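Local coordinates for malonyl CoA-acyl carrier protein transacylase (Synechocystis sp. PCC 6803 substr. Kazusa, PDB 4RR5) that transfers the malonyl group from malonyl-CoA to holo-acyl carrier protein, providing the malonyl-ACP used in fatty acid biosynthesis, at residues A4-P8 with E67-A71; Q33-L38 with F103-Q108; L95-F101 with H207-V213; L216-D220 with K233-Q237; T257-G263 with L279-G285. All coordinates share one frame; numbering follows the deposited sequence.

Interaction 1: residues A4-P8 with E67-A71; sequences AWVFP and EAILA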
# COMPACT_ATOMS: atom_id res chain seq x y z
N ALA A 4 15.47 4.39 0.77
CA ALA A 4 14.23 3.65 0.97
C ALA A 4 13.45 3.47 -0.35
O ALA A 4 13.36 4.40 -1.16
CB ALA A 4 13.37 4.36 1.98
N TRP A 5 12.93 2.26 -0.59
CA TRP A 5 11.94 2.06 -1.65
C TRP A 5 10.59 1.88 -0.99
O TRP A 5 10.43 1.00 -0.16
CB TRP A 5 12.24 0.84 -2.52
CG TRP A 5 13.51 0.89 -3.29
CD1 TRP A 5 14.42 1.91 -3.34
CD2 TRP A 5 14.04 -0.15 -4.13
NE1 TRP A 5 15.47 1.58 -4.16
CE2 TRP A 5 15.27 0.31 -4.65
CE3 TRP A 5 13.58 -1.41 -4.50
CZ2 TRP A 5 16.04 -0.46 -5.51
CZ3 TRP A 5 14.36 -2.17 -5.36
CH2 TRP A 5 15.57 -1.69 -5.85
N VAL A 6 9.63 2.73 -1.34
CA VAL A 6 8.29 2.64 -0.77
C VAL A 6 7.26 2.38 -1.87
O VAL A 6 7.34 2.96 -2.95
CB VAL A 6 7.92 3.91 0.04
CG1 VAL A 6 8.89 4.10 1.17
CG2 VAL A 6 7.91 5.15 -0.85
N PHE A 7 6.30 1.51 -1.57
CA PHE A 7 5.36 1.03 -2.57
C PHE A 7 3.92 1.53 -2.36
O PHE A 7 3.31 1.30 -1.31
CB PHE A 7 5.42 -0.50 -2.61
CG PHE A 7 6.77 -1.03 -3.06
CD1 PHE A 7 7.83 -1.15 -2.14
CD2 PHE A 7 7.01 -1.36 -4.38
CE1 PHE A 7 9.10 -1.61 -2.55
CE2 PHE A 7 8.27 -1.83 -4.80
CZ PHE A 7 9.31 -1.95 -3.89
N PRO A 8 3.37 2.23 -3.36
CA PRO A 8 2.03 2.79 -3.19
C PRO A 8 0.91 1.74 -3.25
O PRO A 8 1.06 0.69 -3.87
CB PRO A 8 1.92 3.78 -4.35
CG PRO A 8 2.80 3.19 -5.40
CD PRO A 8 3.96 2.59 -4.66
N GLU A 67 4.54 -3.09 -9.43
CA GLU A 67 5.53 -2.74 -8.44
C GLU A 67 6.66 -3.77 -8.34
O GLU A 67 7.84 -3.40 -8.28
CB GLU A 67 4.84 -2.52 -7.08
CG GLU A 67 4.14 -1.15 -7.01
CD GLU A 67 3.18 -1.00 -5.84
OE1 GLU A 67 3.09 -1.91 -4.98
OE2 GLU A 67 2.51 0.05 -5.78
N ALA A 68 6.32 -5.06 -8.34
CA ALA A 68 7.35 -6.11 -8.39
C ALA A 68 8.18 -6.00 -9.67
O ALA A 68 9.39 -6.20 -9.64
CB ALA A 68 6.72 -7.48 -8.29
N ILE A 69 7.55 -5.65 -10.79
CA ILE A 69 8.30 -5.46 -12.03
C ILE A 69 9.25 -4.28 -11.91
O ILE A 69 10.42 -4.38 -12.25
CB ILE A 69 7.34 -5.27 -13.24
CG1 ILE A 69 6.82 -6.63 -13.71
CG2 ILE A 69 8.04 -4.54 -14.40
CD1 ILE A 69 5.63 -6.56 -14.58
N LEU A 70 8.76 -3.16 -11.40
CA LEU A 70 9.61 -1.99 -11.17
C LEU A 70 10.79 -2.29 -10.24
O LEU A 70 11.92 -1.86 -10.50
CB LEU A 70 8.78 -0.84 -10.61
CG LEU A 70 7.96 -0.16 -11.70
CD1 LEU A 70 6.95 0.79 -11.07
CD2 LEU A 70 8.89 0.56 -12.70
N ALA A 71 10.54 -3.05 -9.17
CA ALA A 71 11.61 -3.42 -8.25
C ALA A 71 12.71 -4.22 -8.95
O ALA A 71 13.91 -3.99 -8.73
CB ALA A 71 11.05 -4.23 -7.09
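The ring of Phe7 meets helix residues 67-71 with its edge: Glu67 CG lies in the ring plane beside CD2, Glu67 CB is 3.7 Å from Phe7 CD2, and the methyl CB of Ala71 reaches Phe7 CZ at 4.3 Å. The indole of Trp5, two residues earlier on the same face of the strand, comes to Ala71 obliquely, its CZ3 3.9 Å from the carbonyl O of Ala71, while the indole of Trp260 meets it at only about 10° between planes. Strand and helix run nearly antiparallel, at 161°; alternation along the strand turns Trp5 and Phe7, but not Val6, toward the helix. Glu67 CG stands anti to the carbonyl carbon (chi1 -78°) and the chain is extended beyond it, which carries the carboxylate past Phe7 in the opposite direction to the ring, with OE1 3.6 Å from Phe7 CB and OE2 3.2 Å from Pro8 CG. OE1 is hydrogen-bonded to Ser93 OG, which ties the carboxylate to helix 90-97. This buried contact is a helix on one face of a parallel sheet, as in alpha/beta folds: strand 3-7 lies between strands 83-86 and 258-262, helix 56-76 packs on it, and Phe7 also touches Ala94 and Ala97 of helix 90-97.

Interaction 2: residues Q33-L38 with F103-Q108; sequences QAEEIL and FATGLQ
Helix residues 33-38 and 103-108 pack with their axes 10.3 Å apart and crossing at -43°, Ala34 facing Leu107 and Ile37 facing Gln108. Leu107 is the chief projection from its side. Its CG is anti to the backbone N (chi1 -175°), which sends the two methyls across the gap: CD2 lies on Ala34, 3.5 Å from Ala34 CB, and CD1 meets Leu38 CD2 at 4.1 Å, the two leucine chains being at about a right angle. Ile37 works with both of its branches. The ethyl arm brings CD1 to 3.7 Å from Ala104 CB, whereas CG2 sits beside Leu107 CG and is 3.6 Å from Gln108 NE2. Residues four apart, Phe103 with Leu107 and Ala104 with Gln108, line up as two rows, a spacing and crossing angle consistent with ridges-into-grooves packing. Both helices also lean on helix 56-76, where Pro61 touches Leu38 and Leu107 and Val65 touches Ala34 and Leu107. These helices belong to the alpha/beta part of the acyl transferase domain. At the beginning of both segments the amide of Gln33 approaches the edge of the Phe103 ring, NE2 standing 3.3 Å from Phe103 CD2 with the amide and ring planes 85° apart, and Gln33 CB rests on Phe103 CE2 at 3.8 Å.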
# COMPACT_ATOMS: atom_id res chain seq x y z
N GLN A 33 3.61 -14.66 -16.18
CA GLN A 33 3.42 -15.32 -14.90
C GLN A 33 2.15 -14.85 -14.20
O GLN A 33 1.38 -15.67 -13.69
CB GLN A 33 4.60 -15.08 -13.97
CG GLN A 33 5.89 -15.66 -14.43
CD GLN A 33 6.98 -15.44 -13.40
OE1 GLN A 33 8.07 -14.96 -13.72
NE2 GLN A 33 6.67 -15.77 -12.14
N ALA A 34 1.94 -13.54 -14.14
CA ALA A 34 0.74 -13.02 -13.50
C ALA A 34 -0.50 -13.51 -14.24
O ALA A 34 -1.52 -13.80 -13.62
CB ALA A 34 0.76 -11.51 -13.44
N GLU A 35 -0.41 -13.62 -15.56
CA GLU A 35 -1.59 -14.00 -16.33
C GLU A 35 -1.99 -15.46 -16.05
O GLU A 35 -3.18 -15.75 -15.88
CB GLU A 35 -1.37 -13.76 -17.84
CG GLU A 35 -2.65 -13.88 -18.67
CD GLU A 35 -2.47 -13.48 -20.14
OE1 GLU A 35 -1.33 -13.30 -20.59
OE2 GLU A 35 -3.50 -13.36 -20.84
N GLU A 36 -1.02 -16.37 -15.97
CA GLU A 36 -1.33 -17.77 -15.64
C GLU A 36 -1.86 -17.90 -14.22
O GLU A 36 -2.79 -18.66 -13.98
CB GLU A 36 -0.11 -18.68 -15.81
CG GLU A 36 1.19 -18.07 -15.33
CD GLU A 36 2.25 -19.08 -14.92
OE1 GLU A 36 2.41 -19.31 -13.69
OE2 GLU A 36 2.94 -19.62 -15.81
N ILE A 37 -1.28 -17.17 -13.27
CA ILE A 37 -1.73 -17.21 -11.87
C ILE A 37 -3.12 -16.59 -11.67
O ILE A 37 -3.93 -17.10 -10.89
CB ILE A 37 -0.72 -16.46 -10.97
CG1 ILE A 37 0.61 -17.21 -10.94
CG2 ILE A 37 -1.27 -16.28 -9.56
CD1 ILE A 37 1.76 -16.35 -10.46
N LEU A 38 -3.39 -15.49 -12.35
CA LEU A 38 -4.62 -14.74 -12.11
C LEU A 38 -5.77 -15.17 -13.01
O LEU A 38 -6.93 -14.97 -12.68
CB LEU A 38 -4.39 -13.24 -12.31
CG LEU A 38 -3.57 -12.44 -11.33
CD1 LEU A 38 -3.20 -11.14 -12.00
CD2 LEU A 38 -4.37 -12.16 -10.07
N PHE A 103 7.83 -13.97 -6.17
CA PHE A 103 6.82 -13.28 -6.96
C PHE A 103 5.46 -14.00 -6.92
O PHE A 103 4.47 -13.41 -6.49
CB PHE A 103 7.30 -13.13 -8.40
CG PHE A 103 6.30 -12.46 -9.29
CD1 PHE A 103 5.95 -11.14 -9.07
CD2 PHE A 103 5.69 -13.17 -10.31
CE1 PHE A 103 5.00 -10.52 -9.86
CE2 PHE A 103 4.73 -12.56 -11.10
CZ PHE A 103 4.38 -11.23 -10.88
N ALA A 104 5.43 -15.26 -7.35
CA ALA A 104 4.17 -16.00 -7.45
C ALA A 104 3.40 -16.14 -6.14
O ALA A 104 2.19 -15.97 -6.12
CB ALA A 104 4.42 -17.39 -8.05
N THR A 105 4.11 -16.48 -5.05
CA THR A 105 3.47 -16.64 -3.74
C THR A 105 2.78 -15.35 -3.36
O THR A 105 1.66 -15.34 -2.85
CB THR A 105 4.48 -17.02 -2.60
OG1 THR A 105 5.18 -18.23 -2.93
CG2 THR A 105 3.76 -17.21 -1.28
N GLY A 106 3.46 -14.24 -3.63
CA GLY A 106 2.95 -12.93 -3.30
C GLY A 106 1.70 -12.59 -4.06
O GLY A 106 0.75 -12.06 -3.48
N LEU A 107 1.69 -12.89 -5.36
CA LEU A 107 0.55 -12.59 -6.20
C LEU A 107 -0.66 -13.39 -5.75
O LEU A 107 -1.77 -12.87 -5.68
CB LEU A 107 0.87 -12.87 -7.68
CG LEU A 107 -0.22 -12.48 -8.69
CD1 LEU A 107 -0.81 -11.11 -8.37
CD2 LEU A 107 0.36 -12.48 -10.08
N GLN A 108 -0.44 -14.66 -5.40
CA GLN A 108 -1.55 -15.47 -4.91
C GLN A 108 -2.14 -14.89 -3.60
O GLN A 108 -3.37 -14.81 -3.45
CB GLN A 108 -1.12 -16.93 -4.70
CG GLN A 108 -2.31 -17.89 -4.49
CD GLN A 108 -3.37 -17.85 -5.62
OE1 GLN A 108 -4.57 -17.78 -5.35
NE2 GLN A 108 -2.92 -17.91 -6.87

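Interaction 3: residues L95-F101 with H207-V213; sequences LYAAGVF and HFNDATV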
# COMPACT_ATOMS: atom_id res chain seq x y z
N LEU A 95 7.47 -6.64 0.73
CA LEU A 95 7.86 -7.97 1.18
C LEU A 95 8.50 -8.81 0.07
O LEU A 95 9.47 -9.53 0.30
CB LEU A 95 6.65 -8.70 1.75
CG LEU A 95 6.15 -8.12 3.09
CD1 LEU A 95 4.88 -8.83 3.56
CD2 LEU A 95 7.26 -8.19 4.18
N TYR A 96 7.97 -8.71 -1.15
CA TYR A 96 8.54 -9.42 -2.28
C TYR A 96 9.90 -8.84 -2.61
O TYR A 96 10.83 -9.56 -2.94
CB TYR A 96 7.64 -9.36 -3.53
CG TYR A 96 8.44 -9.61 -4.80
CD1 TYR A 96 8.83 -10.90 -5.15
CD2 TYR A 96 8.86 -8.55 -5.61
CE1 TYR A 96 9.59 -11.14 -6.29
CE2 TYR A 96 9.62 -8.79 -6.74
CZ TYR A 96 9.98 -10.08 -7.08
OH TYR A 96 10.73 -10.31 -8.21
N ALA A 97 10.00 -7.52 -2.52
CA ALA A 97 11.23 -6.84 -2.83
C ALA A 97 12.32 -7.23 -1.85
O ALA A 97 13.51 -7.06 -2.14
CB ALA A 97 11.04 -5.33 -2.83
N ALA A 98 11.92 -7.75 -0.69
CA ALA A 98 12.87 -8.02 0.40
C ALA A 98 13.13 -9.51 0.55
O ALA A 98 13.81 -9.92 1.48
CB ALA A 98 12.36 -7.46 1.69
N GLY A 99 12.57 -10.32 -0.35
CA GLY A 99 12.90 -11.73 -0.41
C GLY A 99 12.10 -12.61 0.52
O GLY A 99 12.40 -13.80 0.69
N VAL A 100 11.07 -12.03 1.11
CA VAL A 100 10.28 -12.71 2.13
C VAL A 100 9.47 -13.85 1.52
O VAL A 100 9.33 -14.92 2.11
CB VAL A 100 9.37 -11.71 2.85
CG1 VAL A 100 8.41 -12.42 3.76
CG2 VAL A 100 10.23 -10.71 3.62
N PHE A 101 8.94 -13.60 0.33
CA PHE A 101 8.35 -14.64 -0.50
C PHE A 101 8.64 -14.30 -1.95
O PHE A 101 8.96 -13.15 -2.26
CB PHE A 101 6.84 -14.79 -0.29
CG PHE A 101 6.11 -13.48 -0.22
CD1 PHE A 101 6.01 -12.65 -1.32
CD2 PHE A 101 5.50 -13.08 0.97
CE1 PHE A 101 5.33 -11.44 -1.25
CE2 PHE A 101 4.82 -11.88 1.05
CZ PHE A 101 4.73 -11.05 -0.07
N HIS A 207 5.28 -20.07 4.41
CA HIS A 207 6.58 -19.83 5.03
C HIS A 207 7.14 -18.48 4.63
O HIS A 207 7.18 -18.16 3.44
CB HIS A 207 7.57 -20.92 4.67
CG HIS A 207 8.99 -20.54 4.97
ND1 HIS A 207 9.41 -20.15 6.22
CD2 HIS A 207 10.09 -20.49 4.18
CE1 HIS A 207 10.71 -19.88 6.19
NE2 HIS A 207 11.14 -20.08 4.96
N PHE A 208 7.58 -17.69 5.59
CA PHE A 208 8.18 -16.40 5.29
C PHE A 208 9.70 -16.44 5.49
O PHE A 208 10.17 -16.76 6.59
CB PHE A 208 7.58 -15.30 6.16
CG PHE A 208 6.34 -14.68 5.60
CD1 PHE A 208 5.51 -15.40 4.75
CD2 PHE A 208 6.00 -13.37 5.92
CE1 PHE A 208 4.36 -14.83 4.24
CE2 PHE A 208 4.85 -12.79 5.40
CZ PHE A 208 4.03 -13.52 4.56
N ASN A 209 10.47 -16.13 4.45
CA ASN A 209 11.92 -15.98 4.63
C ASN A 209 12.21 -14.71 5.41
O ASN A 209 11.39 -13.79 5.45
CB ASN A 209 12.68 -15.92 3.30
CG ASN A 209 12.32 -17.05 2.36
OD1 ASN A 209 12.10 -18.19 2.78
ND2 ASN A 209 12.23 -16.74 1.07
N ASP A 210 13.37 -14.65 6.02
CA ASP A 210 13.80 -13.41 6.63
C ASP A 210 14.09 -12.43 5.49
O ASP A 210 14.36 -12.84 4.35
CB ASP A 210 15.01 -13.63 7.55
CG ASP A 210 14.69 -14.56 8.73
OD1 ASP A 210 13.55 -14.50 9.26
OD2 ASP A 210 15.57 -15.35 9.14
N ALA A 211 14.02 -11.15 5.79
CA ALA A 211 14.20 -10.13 4.78
C ALA A 211 15.66 -9.77 4.62
O ALA A 211 16.41 -9.69 5.59
CB ALA A 211 13.37 -8.89 5.11
N THR A 212 16.04 -9.53 3.37
CA THR A 212 17.39 -9.16 2.99
C THR A 212 17.68 -7.68 3.28
O THR A 212 18.83 -7.25 3.23
CB THR A 212 17.60 -9.46 1.52
OG1 THR A 212 16.77 -8.59 0.76
CG2 THR A 212 17.15 -10.86 1.23
N VAL A 213 16.62 -6.91 3.55
CA VAL A 213 16.75 -5.54 4.06
C VAL A 213 15.64 -5.27 5.09
O VAL A 213 14.67 -6.03 5.19
CB VAL A 213 16.69 -4.48 2.93
CG1 VAL A 213 17.90 -4.58 2.03
CG2 VAL A 213 15.44 -4.63 2.12
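Three carbonyls of the turn 98-100 are taken up by the passing loop 207-213. Ala98 O accepts the backbone N of Thr212 at 2.9 Å in a nearly straight bond (170° at the hydrogen), with a weak second bond from Thr212 OG1. Gly99 O is held by Asn209 ND2 at 3.0 Å; the donor approaches nearly end-on to the carbonyl, and the acceptor lies close to the plane of the amide. Val100 O receives Asn209 N at 2.9 Å on a lone pair. Asn209 thus grips two successive carbonyls, one with its backbone and one with its side chain. Replacing Asn209 with a leucine would probably leave Gly99 O without this donor, the backbone bonds to Ala98 O and Val100 O remaining. Gly99, with positive phi, ends helix 90-97 in a Schellman motif, and the carbonyls of 98-100 that follow the helix are the ones the loop binds.

The apolar contacts lie alongside. Val100 CG1, anti to the backbone N (chi1 171°), presses on Phe208 CD2 at 3.4 Å, while its CG2 touches Ala211 CB at 3.9 Å, and Ala98 CB also meets that methyl.

Aromatic contact comes from Phe101, whose edge is directed at the face of Phe208 in an offset edge-to-face pair, centroids 5.5 Å apart and planes at 68°.

The joint lies where the end of helix 90-97 meets the loop between helix 193-204 and strand 215-217; Leu230 and Leu234 of helix 227-235 touch Leu95, and Val84 of strand 83-86 touches Ala98 and Val213.

Interaction 4: residues L216-D220 with K233-Q237; sequences LSNVD and KLIQQ
Beside the active site, where Ser88 and His188 are the probable catalytic pair, Asn218 and Gln237 join the turn after strand 215-217 to the end of helix 227-235. Gln237 NE2 donates to Asn218 OD1 at 2.8 Å, but the bond is bent, 140° at the hydrogen, and the donor sits above the carbonyl plane of Asn218. The two amide planes are 37° apart. Both hold the putative nucleophile elbow: Asn218 OD1 accepts Ser88 N, Asn218 ND2 reaches Gly86 O, and Gln237 NE2 reaches Ser88 O, while Gln237 OE1 takes a bond from Arg113.

Lys233 lies extended beyond CG along the turn. Its CD is 3.5 Å from Ser217 CB, and its NZ lies hydrogen-bonded in the carbonyl plane of Asp220 O, 2.5 Å away, with a weaker salt-bridge contact to Asp220 OD2 at 3.2 Å. Arg229 is a second cationic partner of that carboxylate. One water accepts from Ser217 OG and Lys233 NZ, while another accepts from Val219 N and donates to Lys233 O. Val219 packs by its methyls against the helix end, CG2 3.8 Å from Lys233 CB and CG1 3.7 Å from Gln237 CA.

The type I turn from Ser217 to Asp220 places Asn218 to bond the backbone of Gly86 and Ser88, and Gln237 O, weakly hydrogen-bonded to His188 ND1, faces the probable catalytic histidine, consistent with the Ser-His site of this family.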
# COMPACT_ATOMS: atom_id res chain seq x y z
N LEU A 216 9.71 -1.94 7.09
CA LEU A 216 8.90 -1.21 8.09
C LEU A 216 7.41 -1.45 7.83
O LEU A 216 6.83 -0.87 6.92
CB LEU A 216 9.21 0.29 8.08
CG LEU A 216 10.58 0.73 8.62
CD1 LEU A 216 11.75 0.27 7.74
CD2 LEU A 216 10.62 2.24 8.78
N SER A 217 6.79 -2.27 8.67
CA SER A 217 5.41 -2.67 8.43
C SER A 217 4.33 -1.70 8.92
O SER A 217 4.51 -0.97 9.90
CB SER A 217 5.20 -4.04 9.04
OG SER A 217 6.23 -4.90 8.61
N ASN A 218 3.19 -1.71 8.22
CA ASN A 218 2.09 -0.78 8.46
C ASN A 218 1.62 -0.69 9.91
O ASN A 218 1.38 0.41 10.42
CB ASN A 218 0.88 -1.14 7.58
CG ASN A 218 1.05 -0.75 6.11
OD1 ASN A 218 0.17 -1.01 5.29
ND2 ASN A 218 2.19 -0.13 5.78
N VAL A 219 1.42 -1.82 10.57
CA VAL A 219 0.91 -1.79 11.94
C VAL A 219 2.00 -1.48 12.97
O VAL A 219 1.69 -1.14 14.11
CB VAL A 219 0.22 -3.11 12.35
CG1 VAL A 219 -1.06 -3.31 11.55
CG2 VAL A 219 1.17 -4.31 12.21
N ASP A 220 3.27 -1.61 12.58
CA ASP A 220 4.37 -1.37 13.51
C ASP A 220 5.66 -1.08 12.75
O ASP A 220 6.48 -1.98 12.52
CB ASP A 220 4.54 -2.57 14.46
CG ASP A 220 5.79 -2.47 15.35
OD1 ASP A 220 6.30 -1.35 15.59
OD2 ASP A 220 6.26 -3.53 15.80
N LYS A 233 3.00 -9.10 11.79
CA LYS A 233 2.59 -7.75 11.47
C LYS A 233 1.65 -7.69 10.24
O LYS A 233 0.73 -6.88 10.18
CB LYS A 233 3.81 -6.87 11.23
CG LYS A 233 4.81 -6.81 12.37
CD LYS A 233 5.86 -5.77 12.04
CE LYS A 233 6.91 -5.61 13.10
NZ LYS A 233 7.52 -4.26 12.93
N LEU A 234 1.90 -8.55 9.25
CA LEU A 234 1.09 -8.54 8.04
C LEU A 234 -0.31 -9.09 8.33
O LEU A 234 -1.32 -8.52 7.91
CB LEU A 234 1.78 -9.33 6.94
CG LEU A 234 1.05 -9.38 5.60
CD1 LEU A 234 1.06 -7.99 4.96
CD2 LEU A 234 1.65 -10.43 4.67
N ILE A 235 -0.36 -10.19 9.07
CA ILE A 235 -1.62 -10.78 9.52
C ILE A 235 -2.47 -9.77 10.27
O ILE A 235 -3.70 -9.76 10.16
CB ILE A 235 -1.37 -12.02 10.41
CG1 ILE A 235 -0.99 -13.22 9.53
CG2 ILE A 235 -2.59 -12.34 11.28
CD1 ILE A 235 -0.61 -14.43 10.30
N GLN A 236 -1.81 -8.89 11.02
CA GLN A 236 -2.51 -7.84 11.76
C GLN A 236 -2.93 -6.64 10.90
O GLN A 236 -3.72 -5.80 11.33
CB GLN A 236 -1.62 -7.37 12.91
CG GLN A 236 -1.52 -8.39 14.03
CD GLN A 236 -0.39 -8.10 14.99
OE1 GLN A 236 0.28 -7.08 14.89
NE2 GLN A 236 -0.19 -9.00 15.95
N GLN A 237 -2.44 -6.58 9.66
CA GLN A 237 -2.56 -5.36 8.88
C GLN A 237 -3.98 -5.06 8.44
O GLN A 237 -4.37 -3.89 8.35
CB GLN A 237 -1.66 -5.44 7.65
CG GLN A 237 -1.68 -4.19 6.79
CD GLN A 237 -1.32 -4.51 5.37
OE1 GLN A 237 -1.86 -5.45 4.78
NE2 GLN A 237 -0.38 -3.74 4.81
O HOH W 1 8.51 -4.33 10.24
O HOH W 2 1.69 -4.35 9.01

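Interaction 5: residues T257-G263 with L279-G285; sequences TDYWEVG and LNLKNIG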
# COMPACT_ATOMS: atom_id res chain seq x y z
N THR A 257 18.42 8.73 3.61
CA THR A 257 18.63 10.06 3.05
C THR A 257 17.77 10.29 1.81
O THR A 257 17.45 11.43 1.46
CB THR A 257 20.12 10.25 2.67
OG1 THR A 257 20.42 9.47 1.51
CG2 THR A 257 20.98 9.75 3.79
N ASP A 258 17.41 9.19 1.16
CA ASP A 258 16.61 9.24 -0.06
C ASP A 258 15.42 8.30 0.02
O ASP A 258 15.47 7.25 0.67
CB ASP A 258 17.44 8.87 -1.29
CG ASP A 258 18.65 9.76 -1.45
OD1 ASP A 258 19.68 9.46 -0.81
OD2 ASP A 258 18.57 10.74 -2.21
N TYR A 259 14.39 8.67 -0.72
CA TYR A 259 13.07 8.08 -0.60
C TYR A 259 12.48 7.91 -1.99
O TYR A 259 12.16 8.91 -2.65
CB TYR A 259 12.22 9.01 0.27
CG TYR A 259 10.77 8.67 0.55
CD1 TYR A 259 10.42 7.95 1.69
CD2 TYR A 259 9.75 9.17 -0.25
CE1 TYR A 259 9.09 7.70 1.99
CE2 TYR A 259 8.42 8.91 0.04
CZ TYR A 259 8.10 8.19 1.17
OH TYR A 259 6.80 7.93 1.49
N TRP A 260 12.38 6.67 -2.45
CA TRP A 260 11.93 6.40 -3.82
C TRP A 260 10.59 5.72 -3.84
O TRP A 260 10.45 4.61 -3.33
CB TRP A 260 12.94 5.52 -4.57
CG TRP A 260 14.27 6.14 -4.80
CD1 TRP A 260 14.71 7.36 -4.35
CD2 TRP A 260 15.36 5.57 -5.53
NE1 TRP A 260 16.01 7.58 -4.75
CE2 TRP A 260 16.43 6.50 -5.48
CE3 TRP A 260 15.54 4.37 -6.22
CZ2 TRP A 260 17.65 6.26 -6.11
CZ3 TRP A 260 16.74 4.14 -6.85
CH2 TRP A 260 17.79 5.08 -6.78
N GLU A 261 9.60 6.38 -4.43
CA GLU A 261 8.30 5.78 -4.60
C GLU A 261 8.35 4.91 -5.83
O GLU A 261 8.47 5.42 -6.94
CB GLU A 261 7.21 6.83 -4.74
CG GLU A 261 5.82 6.28 -4.52
CD GLU A 261 4.74 7.35 -4.58
OE1 GLU A 261 5.11 8.55 -4.65
OE2 GLU A 261 3.54 7.00 -4.57
N VAL A 262 8.27 3.61 -5.63
CA VAL A 262 8.38 2.64 -6.71
C VAL A 262 6.98 2.16 -7.07
O VAL A 262 6.46 1.22 -6.49
CB VAL A 262 9.28 1.47 -6.29
CG1 VAL A 262 9.42 0.46 -7.40
CG2 VAL A 262 10.65 2.00 -5.85
N GLY A 263 6.38 2.84 -8.05
CA GLY A 263 5.01 2.56 -8.47
C GLY A 263 4.41 3.79 -9.12
O GLY A 263 5.06 4.83 -9.20
N LEU A 279 14.16 14.99 2.97
CA LEU A 279 14.45 13.76 2.24
C LEU A 279 14.32 13.96 0.73
O LEU A 279 13.44 14.70 0.25
CB LEU A 279 13.53 12.63 2.68
CG LEU A 279 13.67 12.05 4.09
CD1 LEU A 279 12.55 11.07 4.35
CD2 LEU A 279 15.00 11.36 4.22
N ASN A 280 15.20 13.30 -0.01
CA ASN A 280 15.19 13.40 -1.47
C ASN A 280 14.20 12.42 -2.07
O ASN A 280 14.22 11.23 -1.74
CB ASN A 280 16.58 13.13 -2.03
CG ASN A 280 17.64 13.97 -1.37
OD1 ASN A 280 17.83 15.13 -1.73
ND2 ASN A 280 18.32 13.40 -0.38
N LEU A 281 13.37 12.92 -2.96
CA LEU A 281 12.29 12.12 -3.53
C LEU A 281 12.50 11.78 -5.01
O LEU A 281 12.81 12.66 -5.82
CB LEU A 281 10.96 12.87 -3.36
CG LEU A 281 10.80 13.59 -2.02
CD1 LEU A 281 9.48 14.34 -1.96
CD2 LEU A 281 10.96 12.63 -0.84
N LYS A 282 12.33 10.51 -5.36
CA LYS A 282 12.10 10.14 -6.76
C LYS A 282 10.82 9.33 -6.91
O LYS A 282 10.42 8.60 -6.01
CB LYS A 282 13.27 9.35 -7.35
CG LYS A 282 14.60 9.56 -6.68
CD LYS A 282 15.73 8.96 -7.53
CE LYS A 282 16.10 9.88 -8.68
NZ LYS A 282 16.66 11.17 -8.18
N ASN A 283 10.19 9.48 -8.07
CA ASN A 283 9.03 8.70 -8.43
C ASN A 283 9.35 7.79 -9.61
O ASN A 283 9.47 8.25 -10.75
CB ASN A 283 7.87 9.61 -8.76
CG ASN A 283 7.42 10.40 -7.58
OD1 ASN A 283 7.72 11.59 -7.46
ND2 ASN A 283 6.73 9.73 -6.66
N ILE A 284 9.49 6.50 -9.32
CA ILE A 284 9.82 5.51 -10.34
C ILE A 284 8.64 4.60 -10.67
O ILE A 284 8.46 3.54 -10.05
CB ILE A 284 11.01 4.67 -9.88
CG1 ILE A 284 12.16 5.61 -9.52
CG2 ILE A 284 11.41 3.69 -10.98
CD1 ILE A 284 12.81 5.29 -8.21
N GLY A 285 7.84 5.01 -11.65
CA GLY A 285 6.66 4.26 -12.05
C GLY A 285 6.50 4.16 -13.55
O GLY A 285 5.49 3.65 -14.06
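Thr257 O is gripped twice by Asn280: the backbone N comes in straight at 3.3 Å, and ND2 comes from above the carbonyl plane at 2.8 Å. From there the two strands run parallel and in register, axes 4.7 Å apart. Bonds alternate, Tyr259 N to Asn280 O, Lys282 N to Tyr259 O and Glu261 N to Lys282 O, the first and last nearly end-on to their carbonyls, and Ile284 N to Glu261 O follows at 2.8 Å.

On the side of Trp260, Lys282 lies along the indole: its CD is over one face, 3.5 Å from the centroid of the five-membered ring, a CH-pi contact, and bends at chi3 and chi4 (79° and 64°) turn the chain beyond CD. Ile284 CD1 reaches Trp260 CE3 obliquely at 3.5 Å. If Trp260 were an alanine, the aliphatic chain of Lys282 would probably lose the surface it lies on, and Ile284 CD1 its ring neighbour.

On the other side, Tyr259 CD2 touches Leu281 CD2 at 3.7 Å. The Glu261 carboxylate accepts hydrogen bonds from the backbone N atoms of Leu268 and Thr269. Helix 267-273 links the two strands in a beta-alpha-beta unit, whose second strand, 280-284, is outermost in the parallel sheet.

Interactions 1 and 5 share the four-stranded parallel sheet, with centres about 9 Å apart: strands 3-7 and 258-262 are neighbours, and Ala4 O and Trp260 N, like Val6 N and Trp260 O, probably bond across them. Along the chain, interaction 2 alternates with both 1 and 3, whereas 4 and 5 follow in series after 1. Ala68, Tyr96 and Phe103 pack on one another, so that interactions 1, 2 and 3 meet, though the centres of 1 and 2 lie about 17 Å apart. Packing thus runs from the sheet of 5 and 1 through 3 and, by Leu234 against Leu95 and Phe208, to 4, beside the probable catalytic serine and histidine. Interactions 1 to 3 join segments 59 to 106 residues apart, 4 and 5 only 13 and 16.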